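PDB 4I3F: serine hydrolase CCSP0084 from Cycloclasticus sp. P1, which probably hydrolyses meta-cleavage products of aromatic hydrocarbon breakdown, and esters, as a serine hydrolase of the alpha/beta hydrolase fold. Local coordinates for residues 126-136 and 228-239; 139-150 and 240-248. All blocks are in the same frame, centred on the assembly; numbering follows the deposited sequence. Where two conformers were deposited one is given.

Contact 1. Residues 126-136 and 228-239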
loop_
_atom_site.group_PDB
_atom_site.type_symbol
_atom_site.label_atom_id
_atom_site.label_comp_id
_atom_site.label_asym_id
_atom_site.label_seq_id
_atom_site.Cartn_x
_atom_site.Cartn_y
_atom_site.Cartn_z
ATOM N N MET A 126 0.031 -4.582 0.854
ATOM C CA MET A 126 1.417 -4.836 0.480
ATOM C C MET A 126 2.299 -3.656 0.843
ATOM O O MET A 126 3.382 -3.832 1.405
ATOM C CB MET A 126 1.528 -5.134 -1.013
ATOM C CG MET A 126 2.954 -5.366 -1.503
ATOM S SD MET A 126 3.830 -3.857 -1.954
ATOM C CE MET A 126 2.793 -3.213 -3.268
ATOM N N GLY A 127 1.828 -2.447 0.539
ATOM C CA GLY A 127 2.558 -1.230 0.890
ATOM C C GLY A 127 2.709 -1.037 2.396
ATOM O O GLY A 127 3.693 -0.440 2.859
ATOM N N GLY A 128 1.733 -1.519 3.161
ATOM C CA GLY A 128 1.829 -1.516 4.614
ATOM C C GLY A 128 2.875 -2.510 5.088
ATOM O O GLY A 128 3.580 -2.267 6.079
ATOM N N GLY A 129 2.967 -3.644 4.397
ATOM C CA GLY A 129 4.022 -4.604 4.690
ATOM C C GLY A 129 5.397 -4.010 4.428
ATOM O O GLY A 129 6.315 -4.136 5.256
ATOM N N VAL A 130 5.546 -3.367 3.276
ATOM C CA VAL A 130 6.794 -2.682 2.951
ATOM C C VAL A 130 7.106 -1.632 4.011
ATOM O O VAL A 130 8.264 -1.476 4.424
ATOM C CB VAL A 130 6.745 -2.043 1.535
ATOM C CG1 VAL A 130 8.013 -1.254 1.259
ATOM C CG2 VAL A 130 6.571 -3.131 0.473
ATOM N N THR A 131 6.069 -0.924 4.468
ATOM C CA THR A 131 6.239 0.063 5.536
ATOM C C THR A 131 6.818 -0.581 6.785
ATOM O O THR A 131 7.756 -0.053 7.382
ATOM C CB THR A 131 4.911 0.764 5.888
ATOM O OG1 THR A 131 4.445 1.500 4.747
ATOM C CG2 THR A 131 5.101 1.714 7.057
ATOM N N LEU A 132 6.256 -1.719 7.196
ATOM C CA LEU A 132 6.753 -2.399 8.391
ATOM C C LEU A 132 8.222 -2.792 8.252
ATOM O O LEU A 132 9.008 -2.626 9.191
ATOM C CB LEU A 132 5.896 -3.625 8.702
ATOM C CG LEU A 132 4.540 -3.285 9.334
ATOM C CD1 LEU A 132 3.682 -4.538 9.403
ATOM C CD2 LEU A 132 4.741 -2.739 10.732
ATOM N N HIS A 133 8.592 -3.322 7.090
ATOM C CA HIS A 133 9.992 -3.664 6.857
ATOM C C HIS A 133 10.895 -2.440 6.777
ATOM O O HIS A 133 12.045 -2.504 7.200
ATOM C CB HIS A 133 10.124 -4.563 5.628
ATOM C CG HIS A 133 9.587 -5.936 5.851
ATOM N ND1 HIS A 133 10.390 -7.001 6.197
ATOM C CD2 HIS A 133 8.316 -6.409 5.846
ATOM C CE1 HIS A 133 9.642 -8.078 6.359
ATOM N NE2 HIS A 133 8.380 -7.746 6.152
ATOM N N LEU A 134 10.370 -1.322 6.277
ATOM C CA LEU A 134 11.133 -0.076 6.267
ATOM C C LEU A 134 11.415 0.416 7.687
ATOM O O LEU A 134 12.528 0.846 7.987
ATOM C CB LEU A 134 10.403 1.004 5.467
ATOM C CG LEU A 134 10.655 0.974 3.955
ATOM C CD1 LEU A 134 9.571 1.780 3.223
ATOM C CD2 LEU A 134 12.038 1.523 3.634
ATOM N N LEU A 135 10.413 0.352 8.563
ATOM C CA LEU A 135 10.600 0.791 9.945
ATOM C C LEU A 135 11.585 -0.117 10.672
ATOM O O LEU A 135 12.341 0.334 11.537
ATOM C CB LEU A 135 9.261 0.802 10.701
ATOM C CG LEU A 135 8.150 1.656 10.092
ATOM C CD1 LEU A 135 6.879 1.529 10.913
ATOM C CD2 LEU A 135 8.570 3.106 10.002
ATOM N N ASN A 136 11.585 -1.396 10.314
ATOM C CA ASN A 136 12.484 -2.356 10.936
ATOM C C ASN A 136 13.914 -2.163 10.468
ATOM O O ASN A 136 14.850 -2.200 11.272
ATOM C CB ASN A 136 12.037 -3.782 10.603
ATOM C CG ASN A 136 12.908 -4.838 11.266
ATOM O OD1 ASN A 136 13.184 -4.782 12.474
ATOM N ND2 ASN A 136 13.367 -5.800 10.472
ATOM N N ALA A 228 6.166 -14.417 3.801
ATOM C CA ALA A 228 7.318 -13.567 3.485
ATOM C C ALA A 228 7.266 -12.175 4.117
ATOM O O ALA A 228 8.315 -11.580 4.383
ATOM C CB ALA A 228 7.496 -13.456 1.979
ATOM N N PHE A 229 6.064 -11.652 4.351
ATOM C CA PHE A 229 5.900 -10.319 4.938
ATOM C C PHE A 229 5.970 -10.301 6.468
ATOM O O PHE A 229 6.101 -9.240 7.073
ATOM C CB PHE A 229 4.563 -9.714 4.512
ATOM C CG PHE A 229 4.585 -9.076 3.153
ATOM C CD1 PHE A 229 4.029 -9.728 2.064
ATOM C CD2 PHE A 229 5.139 -7.809 2.971
ATOM C CE1 PHE A 229 4.029 -9.140 0.818
ATOM C CE2 PHE A 229 5.151 -7.217 1.716
ATOM C CZ PHE A 229 4.588 -7.885 0.645
ATOM N N VAL A 230 5.871 -11.472 7.089
ATOM C CA VAL A 230 5.723 -11.544 8.542
ATOM C C VAL A 230 7.026 -11.245 9.267
ATOM O O VAL A 230 8.028 -11.914 9.047
ATOM C CB VAL A 230 5.196 -12.924 8.988
ATOM C CG1 VAL A 230 5.117 -13.008 10.511
ATOM C CG2 VAL A 230 3.823 -13.174 8.384
ATOM N N LEU A 231 7.011 -10.233 10.131
ATOM C CA LEU A 231 8.176 -9.946 10.963
ATOM C C LEU A 231 8.037 -10.728 12.252
ATOM O O LEU A 231 6.913 -11.053 12.659
ATOM C CB LEU A 231 8.275 -8.456 11.268
ATOM C CG LEU A 231 8.663 -7.553 10.097
ATOM C CD1 LEU A 231 8.429 -6.095 10.451
ATOM C CD2 LEU A 231 10.116 -7.786 9.706
ATOM N N SER A 232 9.170 -11.020 12.883
ATOM C CA SER A 232 9.198 -11.752 14.152
ATOM C C SER A 232 8.681 -10.869 15.278
ATOM O O SER A 232 8.573 -9.654 15.115
ATOM C CB SER A 232 10.617 -12.211 14.472
ATOM O OG SER A 232 11.446 -11.119 14.821
ATOM N N ASP A 233 8.338 -11.470 16.416
ATOM C CA ASP A 233 7.839 -10.671 17.528
ATOM C C ASP A 233 8.888 -9.663 17.986
ATOM O O ASP A 233 8.558 -8.505 18.261
ATOM C CB ASP A 233 7.405 -11.555 18.701
ATOM C CG ASP A 233 6.160 -12.362 18.401
ATOM O OD1 ASP A 233 5.520 -12.110 17.363
ATOM O OD2 ASP A 233 5.816 -13.248 19.215
ATOM N N ASP A 234 10.149 -10.094 18.045
ATOM C CA ASP A 234 11.231 -9.204 18.455
ATOM C C ASP A 234 11.329 -7.999 17.523
ATOM O O ASP A 234 11.445 -6.866 17.986
ATOM C CB ASP A 234 12.570 -9.950 18.525
ATOM C CG ASP A 234 12.682 -10.838 19.754
ATOM O OD1 ASP A 234 11.877 -10.661 20.696
ATOM O OD2 ASP A 234 13.585 -11.705 19.787
ATOM N N GLU A 235 11.275 -8.250 16.213
ATOM C CA GLU A 235 11.297 -7.171 15.222
ATOM C C GLU A 235 10.140 -6.196 15.429
ATOM O O GLU A 235 10.333 -4.979 15.448
ATOM C CB GLU A 235 11.262 -7.743 13.801
ATOM C CG GLU A 235 12.591 -8.367 13.381
ATOM C CD GLU A 235 12.514 -9.101 12.056
ATOM O OE1 GLU A 235 11.475 -9.728 11.778
ATOM O OE2 GLU A 235 13.503 -9.055 11.297
ATOM N N LEU A 236 8.934 -6.735 15.576
ATOM C CA LEU A 236 7.758 -5.898 15.793
ATOM C C LEU A 236 7.852 -5.140 17.113
ATOM O O LEU A 236 7.493 -3.964 17.163
ATOM C CB LEU A 236 6.481 -6.736 15.752
ATOM C CG LEU A 236 6.108 -7.316 14.395
ATOM C CD1 LEU A 236 4.999 -8.359 14.544
ATOM C CD2 LEU A 236 5.664 -6.197 13.465
ATOM N N ASN A 237 8.318 -5.812 18.170
ATOM C CA ASN A 237 8.445 -5.186 19.487
ATOM C C ASN A 237 9.401 -4.003 19.440
ATOM O O ASN A 237 9.299 -3.070 20.243
ATOM C CB ASN A 237 8.997 -6.161 20.534
ATOM C CG ASN A 237 8.031 -7.284 20.912
ATOM O OD1 ASN A 237 8.451 -8.267 21.529
ATOM N ND2 ASN A 237 6.760 -7.158 20.542
ATOM N N ASN A 238 10.351 -4.062 18.509
ATOM C CA ASN A 238 11.389 -3.044 18.414
ATOM C C ASN A 238 11.125 -1.978 17.354
ATOM O O ASN A 238 11.964 -1.115 17.113
ATOM C CB ASN A 238 12.760 -3.699 18.244
ATOM C CG ASN A 238 13.283 -4.274 19.548
ATOM O OD1 ASN A 238 13.805 -3.545 20.391
ATOM N ND2 ASN A 238 13.121 -5.583 19.732
ATOM N N ILE A 239 9.949 -2.026 16.740
ATOM C CA ILE A 239 9.502 -0.908 15.926
ATOM C C ILE A 239 8.958 0.131 16.902
ATOM O O ILE A 239 7.907 -0.081 17.508
ATOM C CB ILE A 239 8.416 -1.329 14.914
ATOM C CG1 ILE A 239 9.010 -2.242 13.839
ATOM C CG2 ILE A 239 7.752 -0.101 14.286
ATOM C CD1 ILE A 239 7.967 -2.772 12.845
HETATM O O HOH W 1 12.752 -0.401 14.180
HETATM O O HOH W 2 12.344 -3.455 14.593
#

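Contact 2. Residues 139-150 and 240-248. With NA (sodium ion), chain D.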
loop_
_atom_site.group_PDB
_atom_site.type_symbol
_atom_site.label_atom_id
_atom_site.label_comp_id
_atom_site.label_asym_id
_atom_site.label_seq_id
_atom_site.Cartn_x
_atom_site.Cartn_y
_atom_site.Cartn_z
ATOM N N PRO A 139 14.924 2.509 10.551
ATOM C CA PRO A 139 14.019 3.251 11.436
ATOM C C PRO A 139 14.295 4.757 11.474
ATOM O O PRO A 139 13.360 5.533 11.689
ATOM C CB PRO A 139 14.287 2.629 12.814
ATOM C CG PRO A 139 15.652 2.020 12.710
ATOM C CD PRO A 139 15.742 1.533 11.294
ATOM N N GLU A 140 15.544 5.164 11.250
ATOM C CA GLU A 140 15.916 6.571 11.359
ATOM C C GLU A 140 15.341 7.440 10.233
ATOM O O GLU A 140 15.398 8.673 10.305
ATOM C CB GLU A 140 17.444 6.717 11.396
ATOM C CG GLU A 140 18.167 6.382 10.069
ATOM C CD GLU A 140 18.156 4.893 9.690
ATOM O OE1 GLU A 140 17.765 4.040 10.509
ATOM O OE2 GLU A 140 18.556 4.575 8.557
ATOM N N ARG A 141 14.796 6.812 9.198
ATOM C CA ARG A 141 14.308 7.564 8.049
ATOM C C ARG A 141 12.824 7.874 8.169
ATOM O O ARG A 141 12.247 8.493 7.272
ATOM C CB ARG A 141 14.537 6.793 6.747
ATOM C CG ARG A 141 15.997 6.458 6.449
ATOM C CD ARG A 141 16.895 7.688 6.469
ATOM N NE ARG A 141 16.620 8.619 5.376
ATOM C CZ ARG A 141 17.125 8.511 4.149
ATOM N NH1 ARG A 141 17.917 7.496 3.836
ATOM N NH2 ARG A 141 16.822 9.409 3.217
ATOM N N PHE A 142 12.200 7.445 9.267
ATOM C CA PHE A 142 10.741 7.560 9.386
ATOM C C PHE A 142 10.281 8.161 10.698
ATOM O O PHE A 142 10.926 7.989 11.741
ATOM C CB PHE A 142 10.071 6.204 9.116
ATOM C CG PHE A 142 10.399 5.660 7.766
ATOM C CD1 PHE A 142 11.459 4.760 7.591
ATOM C CD2 PHE A 142 9.715 6.113 6.649
ATOM C CE1 PHE A 142 11.792 4.302 6.325
ATOM C CE2 PHE A 142 10.047 5.656 5.389
ATOM C CZ PHE A 142 11.089 4.748 5.229
ATOM N N LYS A 143 9.171 8.894 10.618
ATOM C CA LYS A 143 8.606 9.605 11.761
ATOM C C LYS A 143 7.378 8.833 12.231
ATOM O O LYS A 143 7.507 7.844 12.952
ATOM C CB LYS A 143 8.263 11.051 11.365
ATOM C CG LYS A 143 9.495 11.956 11.171
ATOM C CD LYS A 143 9.256 13.072 10.146
ATOM C CE LYS A 143 8.231 14.099 10.625
ATOM N NZ LYS A 143 8.717 14.844 11.824
ATOM N N LYS A 144 6.188 9.257 11.812
ATOM C CA LYS A 144 4.973 8.502 12.139
ATOM C C LYS A 144 4.527 7.627 10.984
ATOM O O LYS A 144 4.787 7.946 9.821
ATOM C CB LYS A 144 3.821 9.442 12.489
ATOM C CG LYS A 144 3.930 10.142 13.829
ATOM C CD LYS A 144 2.715 11.044 13.997
ATOM C CE LYS A 144 2.223 11.093 15.432
ATOM N NZ LYS A 144 2.927 12.122 16.245
ATOM N N ALA A 145 3.819 6.549 11.314
ATOM C CA ALA A 145 3.333 5.601 10.311
ATOM C C ALA A 145 1.840 5.343 10.444
ATOM O O ALA A 145 1.318 5.188 11.554
ATOM C CB ALA A 145 4.105 4.285 10.395
ATOM N N VAL A 146 1.158 5.291 9.305
ATOM C CA VAL A 146 -0.228 4.840 9.246
ATOM C C VAL A 146 -0.287 3.605 8.364
ATOM O O VAL A 146 0.179 3.633 7.222
ATOM C CB VAL A 146 -1.147 5.920 8.659
ATOM C CG1 VAL A 146 -2.550 5.335 8.382
ATOM C CG2 VAL A 146 -1.251 7.101 9.611
ATOM N N LEU A 147 -0.846 2.518 8.892
ATOM C CA LEU A 147 -1.079 1.321 8.085
ATOM C C LEU A 147 -2.569 1.213 7.782
ATOM O O LEU A 147 -3.411 1.674 8.569
ATOM C CB LEU A 147 -0.605 0.062 8.816
ATOM C CG LEU A 147 0.840 0.074 9.321
ATOM C CD1 LEU A 147 1.192 -1.259 10.008
ATOM C CD2 LEU A 147 1.827 0.403 8.189
ATOM N N MET A 148 -2.892 0.627 6.632
ATOM C CA MET A 148 -4.280 0.435 6.228
ATOM C C MET A 148 -4.400 -0.976 5.686
ATOM O O MET A 148 -3.906 -1.274 4.592
ATOM C CB MET A 148 -4.678 1.439 5.145
ATOM C CG MET A 148 -6.176 1.559 4.952
ATOM S SD MET A 148 -6.604 2.260 3.333
ATOM C CE MET A 148 -6.247 0.874 2.258
ATOM N N GLY A 149 -5.032 -1.849 6.462
ATOM C CA GLY A 149 -5.169 -3.252 6.091
ATOM C C GLY A 149 -3.854 -3.879 5.685
ATOM O O GLY A 149 -3.754 -4.474 4.613
ATOM N N PRO A 150 -2.835 -3.765 6.544
ATOM C CA PRO A 150 -1.491 -4.182 6.156
ATOM C C PRO A 150 -1.275 -5.697 6.169
ATOM O O PRO A 150 -1.870 -6.408 6.977
ATOM C CB PRO A 150 -0.614 -3.538 7.242
ATOM C CG PRO A 150 -1.478 -3.574 8.463
ATOM C CD PRO A 150 -2.888 -3.295 7.945
ATOM N N SER A 240 9.677 1.237 17.072
ATOM C CA SER A 240 9.344 2.218 18.103
ATOM C C SER A 240 8.505 3.403 17.616
ATOM O O SER A 240 8.085 4.241 18.417
ATOM C CB SER A 240 10.616 2.736 18.776
ATOM O OG SER A 240 11.357 1.678 19.331
ATOM N N HIS A 241 8.268 3.475 16.313
ATOM C CA HIS A 241 7.556 4.608 15.731
ATOM C C HIS A 241 6.131 4.754 16.245
ATOM O O HIS A 241 5.436 3.757 16.458
ATOM C CB HIS A 241 7.539 4.468 14.210
ATOM C CG HIS A 241 8.903 4.327 13.612
ATOM N ND1 HIS A 241 9.588 3.131 13.605
ATOM C CD2 HIS A 241 9.711 5.232 13.010
ATOM C CE1 HIS A 241 10.766 3.307 13.032
ATOM N NE2 HIS A 241 10.864 4.571 12.657
ATOM N N GLN A 242 5.700 5.999 16.451
ATOM C CA GLN A 242 4.284 6.261 16.708
ATOM C C GLN A 242 3.495 5.830 15.481
ATOM O O GLN A 242 3.828 6.213 14.347
ATOM C CB GLN A 242 4.051 7.748 16.988
ATOM C CG GLN A 242 4.883 8.303 18.141
ATOM C CD GLN A 242 4.485 7.723 19.483
ATOM O OE1 GLN A 242 3.316 7.436 19.719
ATOM N NE2 GLN A 242 5.459 7.542 20.367
ATOM N N MET A 243 2.461 5.021 15.692
ATOM C CA MET A 243 1.790 4.371 14.576
ATOM C C MET A 243 0.284 4.363 14.752
ATOM O O MET A 243 -0.220 4.306 15.879
ATOM C CB MET A 243 2.303 2.926 14.441
ATOM C CG MET A 243 1.745 2.153 13.254
ATOM S SD MET A 243 2.343 0.448 13.280
ATOM C CE MET A 243 4.060 0.651 12.825
ATOM N N LEU A 244 -0.427 4.450 13.630
ATOM C CA LEU A 244 -1.863 4.211 13.600
ATOM C C LEU A 244 -2.150 3.087 12.616
ATOM O O LEU A 244 -1.840 3.198 11.421
ATOM C CB LEU A 244 -2.621 5.473 13.179
ATOM C CG LEU A 244 -4.136 5.314 13.016
ATOM C CD1 LEU A 244 -4.803 4.877 14.312
ATOM C CD2 LEU A 244 -4.747 6.613 12.506
ATOM N N VAL A 245 -2.713 1.989 13.118
ATOM C CA VAL A 245 -3.122 0.885 12.251
ATOM C C VAL A 245 -4.616 1.022 12.003
ATOM O O VAL A 245 -5.406 1.008 12.948
ATOM C CB VAL A 245 -2.835 -0.467 12.910
ATOM C CG1 VAL A 245 -3.324 -1.622 12.022
ATOM C CG2 VAL A 245 -1.332 -0.600 13.223
ATOM N N THR A 246 -5.006 1.166 10.738
ATOM C CA THR A 246 -6.421 1.231 10.386
ATOM C C THR A 246 -6.802 -0.030 9.641
ATOM O O THR A 246 -5.982 -0.611 8.937
ATOM C CB THR A 246 -6.765 2.465 9.542
ATOM O OG1 THR A 246 -6.126 2.386 8.259
ATOM C CG2 THR A 246 -6.307 3.737 10.260
ATOM N N HIS A 247 -8.040 -0.470 9.813
ATOM C CA HIS A 247 -8.474 -1.700 9.168
ATOM C C HIS A 247 -9.969 -1.696 8.982
ATOM O O HIS A 247 -10.712 -1.148 9.799
ATOM C CB HIS A 247 -8.086 -2.906 10.024
ATOM C CG HIS A 247 -7.770 -4.137 9.231
ATOM N ND1 HIS A 247 -6.479 -4.567 9.018
ATOM C CD2 HIS A 247 -8.572 -5.038 8.613
ATOM C CE1 HIS A 247 -6.495 -5.671 8.288
ATOM N NE2 HIS A 247 -7.754 -5.981 8.036
ATOM N N ALA A 248 -10.425 -2.321 7.903
ATOM C CA ALA A 248 -11.855 -2.470 7.673
ATOM C C ALA A 248 -12.357 -3.708 8.383
ATOM O O ALA A 248 -11.774 -4.783 8.233
ATOM C CB ALA A 248 -12.124 -2.590 6.204
HETATM NA NA NA D . 19.316 2.890 7.114
HETATM O O HOH W 3 18.995 5.066 5.302
HETATM O O HOH W 4 7.507 8.085 15.563
HETATM O O HOH W 5 21.831 2.260 6.213
#

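Contact 1. Residues 126-136 and 228-239
Leu-231 covers one face of the His-133 ring where helix 126-136, following the probable nucleophile elbow of this alpha/beta hydrolase fold, is crossed by the chain running from helix 222-229 into helix 233-237. From CB of His-133, CG lies anti to the carbonyl carbon (chi1 -70°), which carries the ring off the helix toward residues 229-231. ND1 and CE1 lie under a methyl of Leu-231, with CE1 3.4 Å from Leu-231 CD2, and Leu-231 CG sits above the same face in a CH-pi contact. At the tip, NE2 donates to Phe-229 O at 2.9 Å, from above the carbonyl plane rather than on a lone pair; CD2 and CE1 of the His-133 ring each stand 3.8 Å from Phe-229 O, with NE2 between them. Within this contact the ring is held by this bond and the leucine over its face, and Phe-229 O gains a side-chain donor.

Gly-129 makes room for the Phe-229 ring: its CA is 3.8 Å from Phe-229 CD2, and a side chain there would collide. In one of two conformers Met-126 CG lies by Phe-229 CZ, while Ile-100 of helix 96-113 also touches this phenylalanine. The other branch of Leu-231, CD1, rests by Leu-132 CB and O. Ile-239 wedges against the helix with both branches, CD1 on Leu-132 CD2 and CG2 on Leu-135 CD1 at 3.8 Å.

At the partly exposed end, Ser-232 and Glu-235 form a capping box, Ser-232 N donating to the anti lone pair of Glu-235 OE1 and Ser-232 OG accepting from Glu-235 N. The other carboxylate oxygen takes a weak bond from the Asn-136 amide, whose plane stands 77° from the carboxylate. A water bridges Asn-136 OD1, at 2.6 Å, to Glu-235 O.

Contact 2. Residues 139-150 and 240-248
The His-241 ring meets residues 139-143 with its edge: Phe-142 O and Lys-143 O lie near its plane beside CD2, and NE2 donates in plane to a lone pair of Pro-139 O at 2.8 Å. That carbonyl also accepts from Phe-142 N. The His-247 ring, held through NE2 by Ile-254 O, approaches Gly-149 CA obliquely, ND1, buried without a partner, 3.5 Å away. Between them, parallel strands 142-148 and 243-248 pair toward the 269-274 edge of the sheet through Ala-145 N to Gln-242 O, Leu-244 N to Ala-145 O, Leu-147 N to Leu-244 O and Gly-149 N to Thr-246 O. Leu-147 O accepts twice from Thr-246: from N (2.7 Å) in the strand pairing, and on a lone pair from OG1 (2.8 Å), set between backbone N and carbonyl carbon by chi1 of 66°. Leu-147 CD1 packs against Met-243 SD at 3.9 Å. Replacing His-241 with an alanine would probably leave Pro-139 O with Phe-142 N alone of its two donors and open a gap beside Pro-139 CB. Glu-140 OE2 and His-138 bind the sodium ion. The pairing thus rests on backbone bonds, with one imidazole and one hydroxyl bond added.

Contacts 1 and 2 have centres about 10 Å apart, and their segments alternate along the chain: helix 126-137 leads into strand 142-148, then, after 84 residues without a strand, helix 233-237 leads into strand 243-248. Contact 2 joins neighbouring parallel strands of the central sheet, while contact 1 lies in the helical layer that packs on this sheet. They meet directly: Leu-135 CD1 is 3.5 Å from Met-243 CE, and Leu-135 CD2 is 3.6 Å from Phe-142 CB. The strandless excursion thus leaves from strand 142-148, packs on helix 126-137, which follows the probable nucleophile elbow, as it returns (contact 1), and pairs beside its departure strand (contact 2).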